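Serpin48 (PDB 3OZQ) is a serpin of the beetle Tenebrio molitor that specifically inhibits the serine protease SPE in the insect's innate immune response. Local coordinates at residues 142-147 with 166-171; 149-154 with 312-317; 34-39 with 277-282; 170-175 with 325-330. One frame throughout, in Å; residues are numbered along the deposited sequence.

Overall arrangement
From the N terminus the chain first lays down 34-39, which meets 277-282 in contact 3 and closes a loop of 237 residues. Contact 1 is nested inside that loop and is local: 142-147, at the end of helix 129-143, meets 166-171 on strand 163-174. Between its segments lies 149-154, whose partner in contact 2 is 312-317, so contact 2 crosses contacts 1 and 3. Contact 4 pairs 170-175 with 325-330 and crosses contacts 2 and 3. Contacts 1, 2 and 4 thus bring the helix end, the connection after it and the reactive-loop hinge onto neighbouring strands 163-174 and 310-321, while contact 3 joins strand 34-36 and helix 38-50 to the end of strand 260-278.

Contact 1 (142-147 with 166-171); sequences EQTQHK and INALYF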
loop_
_atom_site.group_PDB
_atom_site.type_symbol
_atom_site.label_atom_id
_atom_site.label_comp_id
_atom_site.label_asym_id
_atom_site.label_seq_id
_atom_site.Cartn_x
_atom_site.Cartn_y
_atom_site.Cartn_z
ATOM N N GLU A 142 -15.085 -9.310 8.268
ATOM C CA GLU A 142 -16.378 -8.725 7.919
ATOM C C GLU A 142 -16.213 -7.489 7.025
ATOM O O GLU A 142 -17.000 -7.266 6.110
ATOM C CB GLU A 142 -17.172 -8.355 9.170
ATOM C CG GLU A 142 -17.937 -7.039 9.050
ATOM C CD GLU A 142 -17.819 -6.155 10.302
ATOM O OE1 GLU A 142 -17.998 -6.667 11.437
ATOM O OE2 GLU A 142 -17.540 -4.943 10.148
ATOM N N GLN A 143 -15.182 -6.698 7.297
ATOM C CA GLN A 143 -14.971 -5.430 6.598
ATOM C C GLN A 143 -14.256 -5.580 5.253
ATOM O O GLN A 143 -14.206 -4.637 4.468
ATOM C CB GLN A 143 -14.184 -4.459 7.482
ATOM C CG GLN A 143 -15.002 -3.823 8.581
ATOM C CD GLN A 143 -16.077 -2.920 8.024
ATOM O OE1 GLN A 143 -15.786 -1.856 7.467
ATOM N NE2 GLN A 143 -17.329 -3.346 8.146
ATOM N N THR A 144 -13.689 -6.755 4.999
ATOM C CA THR A 144 -13.032 -7.012 3.715
ATOM C C THR A 144 -13.663 -8.183 2.975
ATOM O O THR A 144 -12.977 -8.881 2.240
ATOM C CB THR A 144 -11.534 -7.337 3.882
ATOM O OG1 THR A 144 -11.373 -8.431 4.796
ATOM C CG2 THR A 144 -10.755 -6.130 4.378
ATOM N N GLN A 145 -14.966 -8.380 3.164
ATOM C CA GLN A 145 -15.687 -9.522 2.600
ATOM C C GLN A 145 -14.909 -10.833 2.712
ATOM O O GLN A 145 -14.824 -11.604 1.753
ATOM C CB GLN A 145 -16.126 -9.269 1.146
ATOM C CG GLN A 145 -15.442 -8.100 0.432
ATOM C CD GLN A 145 -15.717 -6.765 1.097
ATOM O OE1 GLN A 145 -14.851 -5.887 1.149
ATOM N NE2 GLN A 145 -16.927 -6.608 1.618
ATOM N N HIS A 146 -14.344 -11.068 3.891
ATOM C CA HIS A 146 -13.617 -12.304 4.202
ATOM C C HIS A 146 -12.396 -12.576 3.328
ATOM O O HIS A 146 -11.831 -13.670 3.382
ATOM C CB HIS A 146 -14.569 -13.509 4.218
ATOM C CG HIS A 146 -15.659 -13.390 5.238
ATOM N ND1 HIS A 146 -15.641 -14.075 6.436
ATOM C CD2 HIS A 146 -16.792 -12.646 5.250
ATOM C CE1 HIS A 146 -16.720 -13.768 7.135
ATOM N NE2 HIS A 146 -17.433 -12.898 6.440
ATOM N N LYS A 147 -11.979 -11.568 2.561
ATOM C CA LYS A 147 -10.817 -11.669 1.673
ATOM C C LYS A 147 -9.479 -11.595 2.422
ATOM O O LYS A 147 -8.442 -12.036 1.916
ATOM C CB LYS A 147 -10.847 -10.550 0.627
ATOM C CG LYS A 147 -12.067 -10.523 -0.302
ATOM C CD LYS A 147 -12.099 -11.703 -1.258
ATOM C CE LYS A 147 -12.921 -11.391 -2.512
ATOM N NZ LYS A 147 -14.068 -10.478 -2.232
ATOM N N ILE A 166 -4.420 -1.581 13.257
ATOM C CA ILE A 166 -4.700 -2.599 12.257
ATOM C C ILE A 166 -4.999 -1.907 10.932
ATOM O O ILE A 166 -5.745 -0.929 10.911
ATOM C CB ILE A 166 -5.945 -3.394 12.641
ATOM C CG1 ILE A 166 -5.621 -4.330 13.798
ATOM C CG2 ILE A 166 -6.446 -4.170 11.457
ATOM C CD1 ILE A 166 -4.248 -4.940 13.703
ATOM N N ASN A 167 -4.429 -2.419 9.845
ATOM C CA ASN A 167 -4.533 -1.779 8.515
ATOM C C ASN A 167 -4.601 -2.805 7.391
ATOM O O ASN A 167 -3.581 -3.226 6.877
ATOM C CB ASN A 167 -3.319 -0.873 8.309
ATOM C CG ASN A 167 -3.338 -0.119 6.989
ATOM O OD1 ASN A 167 -4.370 0.017 6.334
ATOM N ND2 ASN A 167 -2.185 0.416 6.623
ATOM N N ALA A 168 -5.810 -3.210 7.028
ATOM C CA ALA A 168 -6.017 -4.220 6.009
ATOM C C ALA A 168 -6.637 -3.551 4.803
ATOM O O ALA A 168 -7.549 -2.739 4.947
ATOM C CB ALA A 168 -6.933 -5.284 6.502
ATOM N N LEU A 169 -6.152 -3.893 3.617
ATOM C CA LEU A 169 -6.721 -3.328 2.391
ATOM C C LEU A 169 -6.426 -4.125 1.138
ATOM O O LEU A 169 -5.575 -5.012 1.116
ATOM C CB LEU A 169 -6.307 -1.855 2.158
ATOM C CG LEU A 169 -4.889 -1.280 2.337
ATOM C CD1 LEU A 169 -3.782 -2.287 2.463
ATOM C CD2 LEU A 169 -4.519 -0.188 1.297
ATOM N N TYR A 170 -7.153 -3.771 0.090
ATOM C CA TYR A 170 -6.964 -4.342 -1.226
ATOM C C TYR A 170 -7.729 -3.455 -2.193
ATOM O O TYR A 170 -8.648 -2.734 -1.795
ATOM C CB TYR A 170 -7.462 -5.788 -1.284
ATOM C CG TYR A 170 -8.965 -5.941 -1.245
ATOM C CD1 TYR A 170 -9.706 -5.981 -2.421
ATOM C CD2 TYR A 170 -9.645 -6.059 -0.034
ATOM C CE1 TYR A 170 -11.083 -6.131 -2.395
ATOM C CE2 TYR A 170 -11.026 -6.205 0.004
ATOM C CZ TYR A 170 -11.739 -6.241 -1.185
ATOM O OH TYR A 170 -13.108 -6.383 -1.164
ATOM N N PHE A 171 -7.334 -3.514 -3.459
ATOM C CA PHE A 171 -7.820 -2.606 -4.488
ATOM C C PHE A 171 -8.582 -3.401 -5.536
ATOM O O PHE A 171 -8.238 -4.544 -5.831
ATOM C CB PHE A 171 -6.628 -1.927 -5.161
ATOM C CG PHE A 171 -7.003 -0.779 -6.055
ATOM C CD1 PHE A 171 -7.666 0.324 -5.547
ATOM C CD2 PHE A 171 -6.676 -0.795 -7.408
ATOM C CE1 PHE A 171 -8.001 1.398 -6.374
ATOM C CE2 PHE A 171 -7.008 0.275 -8.235
ATOM C CZ PHE A 171 -7.665 1.376 -7.714
#
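Tyr170 OH donates a hydrogen bond of 2.9 Å to Gln145 OE1, reaching the amide oxygen from the side (C=O...donor angle 105°) and tilted from its carbonyl plane. In the serpin fold this joins the turn after helix 129-143, the helix usually called F, to strand 163-174 of the large sheet beneath it. Tyr170 reaches the turn with CG in the crowded position between its backbone N and carbonyl carbon (chi1 72°). Gln145 answers with a chain bent at chi2, and its CG also comes to 3.3 Å from Tyr170 OH. Amide and ring planes stand 68° apart, with OE1 at the ring edge near the ring plane. The turn itself is type I', Thr144 to Lys147, closed by Lys147 N to Thr144 O at 2.9 Å. That carbonyl oxygen also lies 4.0 Å from Tyr170 CE2, approaching the ring obliquely. Thr144 OG1 is hydrogen-bonded back to Val140 O in the helix, which anchors the residue. Elsewhere the Tyr170 ring is stacked on His92, so the phenol is held by its ring as well as its hydroxyl. Further back along the strand, Thr144 CG2 meets Ala168 CB at 4.5 Å.

Contact 2 (149-154 with 312-317); sequences QNLVDP and NIVQKS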
loop_
_atom_site.group_PDB
_atom_site.type_symbol
_atom_site.label_atom_id
_atom_site.label_comp_id
_atom_site.label_asym_id
_atom_site.label_seq_id
_atom_site.Cartn_x
_atom_site.Cartn_y
_atom_site.Cartn_z
ATOM N N GLN A 149 -7.709 -12.522 6.031
ATOM C CA GLN A 149 -7.920 -13.334 7.209
ATOM C C GLN A 149 -6.666 -13.366 8.057
ATOM O O GLN A 149 -5.558 -13.137 7.552
ATOM C CB GLN A 149 -8.351 -14.747 6.804
ATOM C CG GLN A 149 -9.669 -14.773 6.049
ATOM C CD GLN A 149 -10.212 -16.177 5.859
ATOM O OE1 GLN A 149 -9.504 -17.164 6.066
ATOM N NE2 GLN A 149 -11.481 -16.273 5.470
ATOM N N ASN A 150 -6.856 -13.612 9.350
ATOM C CA ASN A 150 -5.749 -13.821 10.260
ATOM C C ASN A 150 -4.710 -12.723 10.201
ATOM O O ASN A 150 -3.512 -12.993 10.171
ATOM C CB ASN A 150 -5.101 -15.175 9.964
ATOM C CG ASN A 150 -6.021 -16.322 10.283
ATOM O OD1 ASN A 150 -6.209 -16.658 11.449
ATOM N ND2 ASN A 150 -6.629 -16.909 9.257
ATOM N N LEU A 151 -5.167 -11.480 10.180
ATOM C CA LEU A 151 -4.242 -10.361 10.159
ATOM C C LEU A 151 -3.366 -10.358 11.405
ATOM O O LEU A 151 -2.144 -10.277 11.306
ATOM C CB LEU A 151 -4.992 -9.032 10.023
ATOM C CG LEU A 151 -4.098 -7.808 9.791
ATOM C CD1 LEU A 151 -4.829 -6.732 8.986
ATOM C CD2 LEU A 151 -3.580 -7.260 11.112
ATOM N N VAL A 152 -4.003 -10.442 12.571
ATOM C CA VAL A 152 -3.307 -10.396 13.863
ATOM C C VAL A 152 -2.898 -11.808 14.262
ATOM O O VAL A 152 -3.731 -12.717 14.332
ATOM C CB VAL A 152 -4.199 -9.802 14.979
ATOM C CG1 VAL A 152 -3.498 -9.882 16.352
ATOM C CG2 VAL A 152 -4.593 -8.352 14.655
ATOM N N ASP A 153 -1.605 -11.989 14.485
ATOM C CA ASP A 153 -1.085 -13.231 15.025
ATOM C C ASP A 153 -1.064 -13.080 16.535
ATOM O O ASP A 153 -0.306 -12.268 17.065
ATOM C CB ASP A 153 0.320 -13.485 14.485
ATOM C CG ASP A 153 1.013 -14.656 15.171
ATOM O OD1 ASP A 153 1.985 -15.168 14.592
ATOM O OD2 ASP A 153 0.600 -15.056 16.284
ATOM N N PRO A 154 -1.897 -13.866 17.238
ATOM C CA PRO A 154 -2.095 -13.667 18.675
ATOM C C PRO A 154 -0.778 -13.628 19.446
ATOM O O PRO A 154 -0.706 -13.037 20.519
ATOM C CB PRO A 154 -2.945 -14.874 19.083
ATOM C CG PRO A 154 -2.718 -15.879 18.042
ATOM C CD PRO A 154 -2.554 -15.098 16.768
ATOM N N ASN A 312 1.761 -2.145 18.452
ATOM C CA ASN A 312 1.976 -2.792 17.160
ATOM C C ASN A 312 1.313 -2.011 16.038
ATOM O O ASN A 312 0.319 -1.328 16.268
ATOM C CB ASN A 312 1.444 -4.227 17.170
ATOM C CG ASN A 312 1.909 -5.009 18.382
ATOM O OD1 ASN A 312 1.438 -4.778 19.485
ATOM N ND2 ASN A 312 2.856 -5.912 18.185
ATOM N N ILE A 313 1.874 -2.114 14.829
ATOM C CA ILE A 313 1.238 -1.569 13.639
ATOM C C ILE A 313 1.342 -2.593 12.519
ATOM O O ILE A 313 2.424 -2.902 12.052
ATOM C CB ILE A 313 1.895 -0.254 13.161
ATOM C CG1 ILE A 313 2.046 0.731 14.321
ATOM C CG2 ILE A 313 1.062 0.369 12.048
ATOM C CD1 ILE A 313 2.802 2.007 13.916
ATOM N N VAL A 314 0.208 -3.122 12.102
ATOM C CA VAL A 314 0.207 -4.265 11.219
ATOM C C VAL A 314 -0.625 -3.985 9.981
ATOM O O VAL A 314 -1.828 -3.717 10.070
ATOM C CB VAL A 314 -0.302 -5.548 11.953
ATOM C CG1 VAL A 314 -0.186 -6.765 11.034
ATOM C CG2 VAL A 314 0.522 -5.779 13.190
ATOM N N GLN A 315 0.039 -3.986 8.835
ATOM C CA GLN A 315 -0.664 -3.891 7.558
ATOM C C GLN A 315 -0.732 -5.238 6.874
ATOM O O GLN A 315 0.251 -5.962 6.816
ATOM C CB GLN A 315 0.009 -2.878 6.642
ATOM C CG GLN A 315 -0.734 -2.654 5.334
ATOM C CD GLN A 315 -0.070 -1.614 4.470
ATOM O OE1 GLN A 315 -0.378 -0.426 4.576
ATOM N NE2 GLN A 315 0.843 -2.049 3.600
ATOM N N LYS A 316 -1.892 -5.564 6.338
ATOM C CA LYS A 316 -2.006 -6.734 5.486
ATOM C C LYS A 316 -2.789 -6.373 4.253
ATOM O O LYS A 316 -3.805 -5.687 4.337
ATOM C CB LYS A 316 -2.698 -7.883 6.219
ATOM C CG LYS A 316 -2.594 -9.211 5.493
ATOM C CD LYS A 316 -3.015 -10.337 6.425
ATOM C CE LYS A 316 -2.673 -11.701 5.819
ATOM N NZ LYS A 316 -2.864 -12.826 6.784
ATOM N N SER A 317 -2.298 -6.827 3.104
ATOM C CA SER A 317 -2.916 -6.500 1.823
ATOM C C SER A 317 -2.595 -7.585 0.806
ATOM O O SER A 317 -1.668 -8.371 0.996
ATOM C CB SER A 317 -2.417 -5.138 1.327
ATOM O OG SER A 317 -1.064 -5.212 0.905
#
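The flat group that Lys316 engages is the peptide carbonyl of Gln149, and the ammonium takes neither of its faces: Lys316 NZ stands ahead of Gln149 O, with a C=O...donor angle of 170°, nearly along the C=O axis. The bond is 2.8 Å long. A second, weak bond runs from the same Lys316 NZ to Asn150 O at 3.5 Å, so two successive carbonyls share one ammonium. Lys316 spans the distance because its chain is extended, with CG anti to the backbone N (chi1 -168°) and the later torsions also near 180°. On the way Lys316 CD passes 3.9 Å from Leu151 CA. Leu151, a buried residue of this connection, sends CD1 to 3.7 Å from Lys316 CB and CD2 to 3.4 Å from Val314 CG1, the latter pair closer than carbon atoms normally pack. Leu151 lies antiparallel alongside both side chains. An alanine in place of Lys316 would probably leave Gln149 O without this donor and open a gap beside Leu151 CA. In the serpin fold, 149-154 belongs to the connection from helix 129-143 to strand 163-174 and lies against strand 310-321 of the main sheet; Leu151 also touches Asn137 of the helix and Ile166 and Ala168 of strand 163-174, while Lys316 touches Glu274 and Thr276 of the neighbouring strand 260-278.

Contact 3 (34-39 with 277-282); sequences FLVSPF and VDFKKV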
loop_
_atom_site.group_PDB
_atom_site.type_symbol
_atom_site.label_atom_id
_atom_site.label_comp_id
_atom_site.label_asym_id
_atom_site.label_seq_id
_atom_site.Cartn_x
_atom_site.Cartn_y
_atom_site.Cartn_z
ATOM N N PHE A 34 6.593 -8.797 -2.626
ATOM C CA PHE A 34 5.804 -8.129 -1.615
ATOM C C PHE A 34 4.908 -7.025 -2.196
ATOM O O PHE A 34 5.076 -6.583 -3.356
ATOM C CB PHE A 34 6.662 -7.624 -0.421
ATOM C CG PHE A 34 7.530 -6.431 -0.739
ATOM C CD1 PHE A 34 7.004 -5.149 -0.721
ATOM C CD2 PHE A 34 8.864 -6.592 -1.054
ATOM C CE1 PHE A 34 7.806 -4.038 -1.008
ATOM C CE2 PHE A 34 9.661 -5.500 -1.347
ATOM C CZ PHE A 34 9.126 -4.217 -1.328
ATOM N N LEU A 35 3.949 -6.622 -1.364
ATOM C CA LEU A 35 3.009 -5.547 -1.662
ATOM C C LEU A 35 2.867 -4.716 -0.391
ATOM O O LEU A 35 2.757 -5.271 0.701
ATOM C CB LEU A 35 1.647 -6.127 -2.068
ATOM C CG LEU A 35 0.496 -5.148 -2.318
ATOM C CD1 LEU A 35 0.788 -4.295 -3.551
ATOM C CD2 LEU A 35 -0.821 -5.887 -2.508
ATOM N N VAL A 36 2.910 -3.391 -0.535
ATOM C CA VAL A 36 2.754 -2.481 0.586
ATOM C C VAL A 36 1.982 -1.222 0.173
ATOM O O VAL A 36 2.046 -0.798 -0.983
ATOM C CB VAL A 36 4.125 -2.099 1.218
ATOM C CG1 VAL A 36 5.057 -1.413 0.178
ATOM C CG2 VAL A 36 3.937 -1.243 2.508
ATOM N N SER A 37 1.221 -0.661 1.114
ATOM C CA SER A 37 0.559 0.618 0.899
ATOM C C SER A 37 1.102 1.664 1.861
ATOM O O SER A 37 0.588 1.832 2.973
ATOM C CB SER A 37 -0.944 0.512 1.084
ATOM O OG SER A 37 -1.536 1.778 0.817
ATOM N N PRO A 38 2.160 2.368 1.443
ATOM C CA PRO A 38 2.629 3.474 2.292
ATOM C C PRO A 38 1.521 4.504 2.528
ATOM O O PRO A 38 1.367 5.030 3.649
ATOM C CB PRO A 38 3.794 4.053 1.492
ATOM C CG PRO A 38 4.290 2.862 0.660
ATOM C CD PRO A 38 3.024 2.147 0.272
ATOM N N PHE A 39 0.727 4.767 1.498
ATOM C CA PHE A 39 -0.380 5.717 1.632
ATOM C C PHE A 39 -1.324 5.342 2.772
ATOM O O PHE A 39 -1.584 6.147 3.668
ATOM C CB PHE A 39 -1.187 5.804 0.336
ATOM C CG PHE A 39 -2.574 6.342 0.538
ATOM C CD1 PHE A 39 -3.657 5.485 0.644
ATOM C CD2 PHE A 39 -2.789 7.707 0.655
ATOM C CE1 PHE A 39 -4.930 5.977 0.862
ATOM C CE2 PHE A 39 -4.057 8.203 0.858
ATOM C CZ PHE A 39 -5.130 7.337 0.954
ATOM N N VAL A 277 2.855 -6.558 6.807
ATOM C CA VAL A 277 3.974 -5.674 7.087
ATOM C C VAL A 277 3.918 -5.097 8.512
ATOM O O VAL A 277 2.908 -4.545 8.939
ATOM C CB VAL A 277 4.054 -4.523 6.047
ATOM C CG1 VAL A 277 5.184 -3.557 6.385
ATOM C CG2 VAL A 277 4.211 -5.087 4.641
ATOM N N ASP A 278 5.021 -5.265 9.230
ATOM C CA ASP A 278 5.224 -4.671 10.520
ATOM C C ASP A 278 5.654 -3.241 10.275
ATOM O O ASP A 278 6.812 -2.990 9.965
ATOM C CB ASP A 278 6.338 -5.399 11.255
ATOM C CG ASP A 278 6.602 -4.814 12.630
ATOM O OD1 ASP A 278 6.090 -3.703 12.928
ATOM O OD2 ASP A 278 7.307 -5.479 13.423
ATOM N N PHE A 279 4.713 -2.319 10.413
ATOM C CA PHE A 279 4.999 -0.901 10.191
ATOM C C PHE A 279 5.670 -0.208 11.383
ATOM O O PHE A 279 6.206 0.888 11.237
ATOM C CB PHE A 279 3.747 -0.142 9.738
ATOM C CG PHE A 279 3.681 0.063 8.240
ATOM C CD1 PHE A 279 4.297 1.164 7.655
ATOM C CD2 PHE A 279 3.018 -0.839 7.429
ATOM C CE1 PHE A 279 4.266 1.353 6.259
ATOM C CE2 PHE A 279 2.977 -0.660 6.034
ATOM C CZ PHE A 279 3.593 0.448 5.458
ATOM N N LYS A 280 5.650 -0.833 12.555
ATOM C CA LYS A 280 6.408 -0.288 13.685
ATOM C C LYS A 280 7.899 -0.322 13.372
ATOM O O LYS A 280 8.623 0.646 13.570
ATOM C CB LYS A 280 6.138 -1.070 14.979
ATOM C CG LYS A 280 7.070 -0.647 16.097
ATOM C CD LYS A 280 6.757 -1.329 17.430
ATOM C CE LYS A 280 7.570 -0.702 18.565
ATOM N NZ LYS A 280 7.761 -1.613 19.747
ATOM N N LYS A 281 8.351 -1.478 12.916
ATOM C CA LYS A 281 9.716 -1.657 12.439
ATOM C C LYS A 281 10.057 -0.629 11.364
ATOM O O LYS A 281 11.105 0.018 11.427
ATOM C CB LYS A 281 9.876 -3.066 11.872
ATOM C CG LYS A 281 11.240 -3.340 11.262
ATOM C CD LYS A 281 11.378 -4.785 10.817
ATOM C CE LYS A 281 11.148 -5.736 11.959
ATOM N NZ LYS A 281 11.179 -7.156 11.492
ATOM N N VAL A 282 9.174 -0.476 10.383
ATOM C CA VAL A 282 9.415 0.499 9.324
ATOM C C VAL A 282 9.521 1.911 9.907
ATOM O O VAL A 282 10.516 2.601 9.689
ATOM C CB VAL A 282 8.322 0.462 8.228
ATOM C CG1 VAL A 282 8.471 1.648 7.266
ATOM C CG2 VAL A 282 8.361 -0.861 7.468
#
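Val36 is turned so that CG1 sits between its backbone N and carbonyl carbon (chi1 59°), which puts CG2 anti to the N and aims that methyl at Phe279. Phe279 points its CB toward 34-39, and its chi1 of -99°, off a staggered value, sets CG; the ring beyond it reaches Val36 with CZ. The two meet with Val36 CG2 at 3.4 Å from Phe279 CZ and 3.7 Å from Phe279 CE2, an oblique approach. Phe279 CZ also lies 4.1 Å from Ser37 O. Two residues before Phe279, Val277 CG2 comes to 4.4 Å from Val36 CG2 and 4.2 Å from Leu35 O. In the serpin fold strand 34-36 pairs with strand 365-372, while strand 260-278 pairs with strand 310-321 of the main sheet, and the contact joins these two parts where each strand runs into a helix, 38-50 and 279-286. Both helices have an N-cap. Ser37 OG caps Ser40 N and is also hydrogen-bonded to Leu367 O. Asp278 OD1 accepts from Lys281 N at 3.2 Å and nearly straight (170°), the donor standing above the carboxylate plane, and weakly from Lys280 N. Around the valine and the ring, Gln315 touches both, Val22 of helix 10-29 packs on Val36, and Ile313 packs on Phe279.

Contact 4 (170-175 with 325-330); sequences YFNAKW and GVEAAA
Val326, Glu327 and Gly325 have the most surface buried here. Val326 forms an antiparallel hydrogen-bonded pair with Ala173: Val326 N to Ala173 O is 3.1 Å, and Ala173 N to Val326 O is 3.3 Å, the latter on a lone pair in the carbonyl plane. Its CG2 lies 3.9 Å from Phe171 CD2 and 4.1 Å from Ala173 CB, the alanine and valine side chains sharing one face of the sheet. Gly325 CA lies over one face of the Trp175 indole in a CH-pi contact, 3.4 Å from the five-membered ring centroid and 23° off its normal. With Lys174 CA 4.5 Å from Gly325 CA, the backbone has no space for a CB beside Ala173 O. Glycine, valine, glutamate and alanines make up the serpin hinge, where the reactive loop leaves strand 310-321. Pairing with strand 163-174, and a backbone bond from Glu327 to Asp320, are consistent with partial insertion of the hinge into the main sheet. Trp175 NE1 is hydrogen-bonded to Ser322 O. An alanine in place of Trp175 would probably leave Gly325 CA without its aromatic cover and Ser322 O without the indole N-H. Glu327, with CG anti to its backbone N (chi1 -177°), brings CG to 3.9 Å from Tyr170 CE1, while its CB lies 3.5 Å from Phe171 O.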
loop_
_atom_site.group_PDB
_atom_site.type_symbol
_atom_site.label_atom_id
_atom_site.label_comp_id
_atom_site.label_asym_id
_atom_site.label_seq_id
_atom_site.Cartn_x
_atom_site.Cartn_y
_atom_site.Cartn_z
ATOM N N TYR A 170 -7.153 -3.771 0.090
ATOM C CA TYR A 170 -6.964 -4.342 -1.226
ATOM C C TYR A 170 -7.729 -3.455 -2.193
ATOM O O TYR A 170 -8.648 -2.734 -1.795
ATOM C CB TYR A 170 -7.462 -5.788 -1.284
ATOM C CG TYR A 170 -8.965 -5.941 -1.245
ATOM C CD1 TYR A 170 -9.706 -5.981 -2.421
ATOM C CD2 TYR A 170 -9.645 -6.059 -0.034
ATOM C CE1 TYR A 170 -11.083 -6.131 -2.395
ATOM C CE2 TYR A 170 -11.026 -6.205 0.004
ATOM C CZ TYR A 170 -11.739 -6.241 -1.185
ATOM O OH TYR A 170 -13.108 -6.383 -1.164
ATOM N N PHE A 171 -7.334 -3.514 -3.459
ATOM C CA PHE A 171 -7.820 -2.606 -4.488
ATOM C C PHE A 171 -8.582 -3.401 -5.536
ATOM O O PHE A 171 -8.238 -4.544 -5.831
ATOM C CB PHE A 171 -6.628 -1.927 -5.161
ATOM C CG PHE A 171 -7.003 -0.779 -6.055
ATOM C CD1 PHE A 171 -7.666 0.324 -5.547
ATOM C CD2 PHE A 171 -6.676 -0.795 -7.408
ATOM C CE1 PHE A 171 -8.001 1.398 -6.374
ATOM C CE2 PHE A 171 -7.008 0.275 -8.235
ATOM C CZ PHE A 171 -7.665 1.376 -7.714
ATOM N N ASN A 172 -9.616 -2.786 -6.096
ATOM C CA ASN A 172 -10.387 -3.404 -7.162
ATOM C C ASN A 172 -10.545 -2.452 -8.343
ATOM O O ASN A 172 -11.099 -1.358 -8.193
ATOM C CB ASN A 172 -11.752 -3.834 -6.638
ATOM C CG ASN A 172 -12.675 -4.297 -7.743
ATOM O OD1 ASN A 172 -12.718 -5.486 -8.079
ATOM N ND2 ASN A 172 -13.416 -3.359 -8.325
ATOM N N ALA A 173 -10.042 -2.860 -9.511
ATOM C CA ALA A 173 -10.094 -2.026 -10.708
ATOM C C ALA A 173 -10.197 -2.851 -11.980
ATOM O O ALA A 173 -9.900 -4.050 -11.992
ATOM C CB ALA A 173 -8.885 -1.090 -10.787
ATOM N N LYS A 174 -10.634 -2.194 -13.048
ATOM C CA LYS A 174 -10.754 -2.823 -14.358
ATOM C C LYS A 174 -9.767 -2.195 -15.329
ATOM O O LYS A 174 -9.633 -0.971 -15.378
ATOM C CB LYS A 174 -12.164 -2.636 -14.913
ATOM C CG LYS A 174 -13.279 -3.215 -14.070
ATOM C CD LYS A 174 -13.223 -4.731 -13.986
ATOM C CE LYS A 174 -14.430 -5.251 -13.216
ATOM N NZ LYS A 174 -14.469 -6.743 -13.126
ATOM N N TRP A 175 -9.081 -3.029 -16.110
ATOM C CA TRP A 175 -8.241 -2.524 -17.184
ATOM C C TRP A 175 -9.098 -1.696 -18.143
ATOM O O TRP A 175 -10.210 -2.085 -18.473
ATOM C CB TRP A 175 -7.608 -3.680 -17.970
ATOM C CG TRP A 175 -6.614 -4.526 -17.203
ATOM C CD1 TRP A 175 -6.639 -5.886 -17.047
ATOM C CD2 TRP A 175 -5.434 -4.067 -16.529
ATOM N NE1 TRP A 175 -5.552 -6.299 -16.307
ATOM C CE2 TRP A 175 -4.799 -5.200 -15.977
ATOM C CE3 TRP A 175 -4.852 -2.807 -16.336
ATOM C CZ2 TRP A 175 -3.612 -5.106 -15.236
ATOM C CZ3 TRP A 175 -3.669 -2.717 -15.593
ATOM C CH2 TRP A 175 -3.064 -3.859 -15.062
ATOM N N GLY A 325 -8.382 -7.206 -14.830
ATOM C CA GLY A 325 -7.800 -6.161 -14.007
ATOM C C GLY A 325 -7.272 -6.727 -12.707
ATOM O O GLY A 325 -6.587 -7.749 -12.699
ATOM N N VAL A 326 -7.601 -6.073 -11.596
ATOM C CA VAL A 326 -7.109 -6.518 -10.304
ATOM C C VAL A 326 -8.300 -6.831 -9.401
ATOM O O VAL A 326 -9.214 -6.014 -9.259
ATOM C CB VAL A 326 -6.179 -5.476 -9.650
ATOM C CG1 VAL A 326 -5.120 -5.025 -10.631
ATOM C CG2 VAL A 326 -6.972 -4.291 -9.170
ATOM N N GLU A 327 -8.290 -8.024 -8.815
ATOM C CA GLU A 327 -9.418 -8.501 -8.024
ATOM C C GLU A 327 -10.695 -8.416 -8.862
ATOM O O GLU A 327 -11.760 -8.048 -8.366
ATOM C CB GLU A 327 -9.539 -7.688 -6.728
ATOM C CG GLU A 327 -10.633 -8.124 -5.764
ATOM C CD GLU A 327 -10.399 -9.510 -5.182
ATOM O OE1 GLU A 327 -9.323 -10.104 -5.432
ATOM O OE2 GLU A 327 -11.300 -10.012 -4.474
ATOM N N ALA A 328 -10.569 -8.750 -10.146
ATOM C CA ALA A 328 -11.700 -8.749 -11.067
ATOM C C ALA A 328 -12.103 -10.173 -11.445
ATOM O O ALA A 328 -11.257 -10.986 -11.824
ATOM C CB ALA A 328 -11.366 -7.950 -12.321
ATOM N N ALA A 329 -13.394 -10.469 -11.337
ATOM C CA ALA A 329 -13.923 -11.764 -11.758
ATOM C C ALA A 329 -13.873 -11.888 -13.276
ATOM O O ALA A 329 -14.045 -10.898 -13.991
ATOM C CB ALA A 329 -15.353 -11.944 -11.259
ATOM N N ALA A 330 -13.636 -13.102 -13.764
ATOM C CA ALA A 330 -13.608 -13.359 -15.201
ATOM C C ALA A 330 -14.931 -12.962 -15.863
ATOM O O ALA A 330 -15.994 -13.462 -15.492
ATOM C CB ALA A 330 -13.298 -14.827 -15.468
#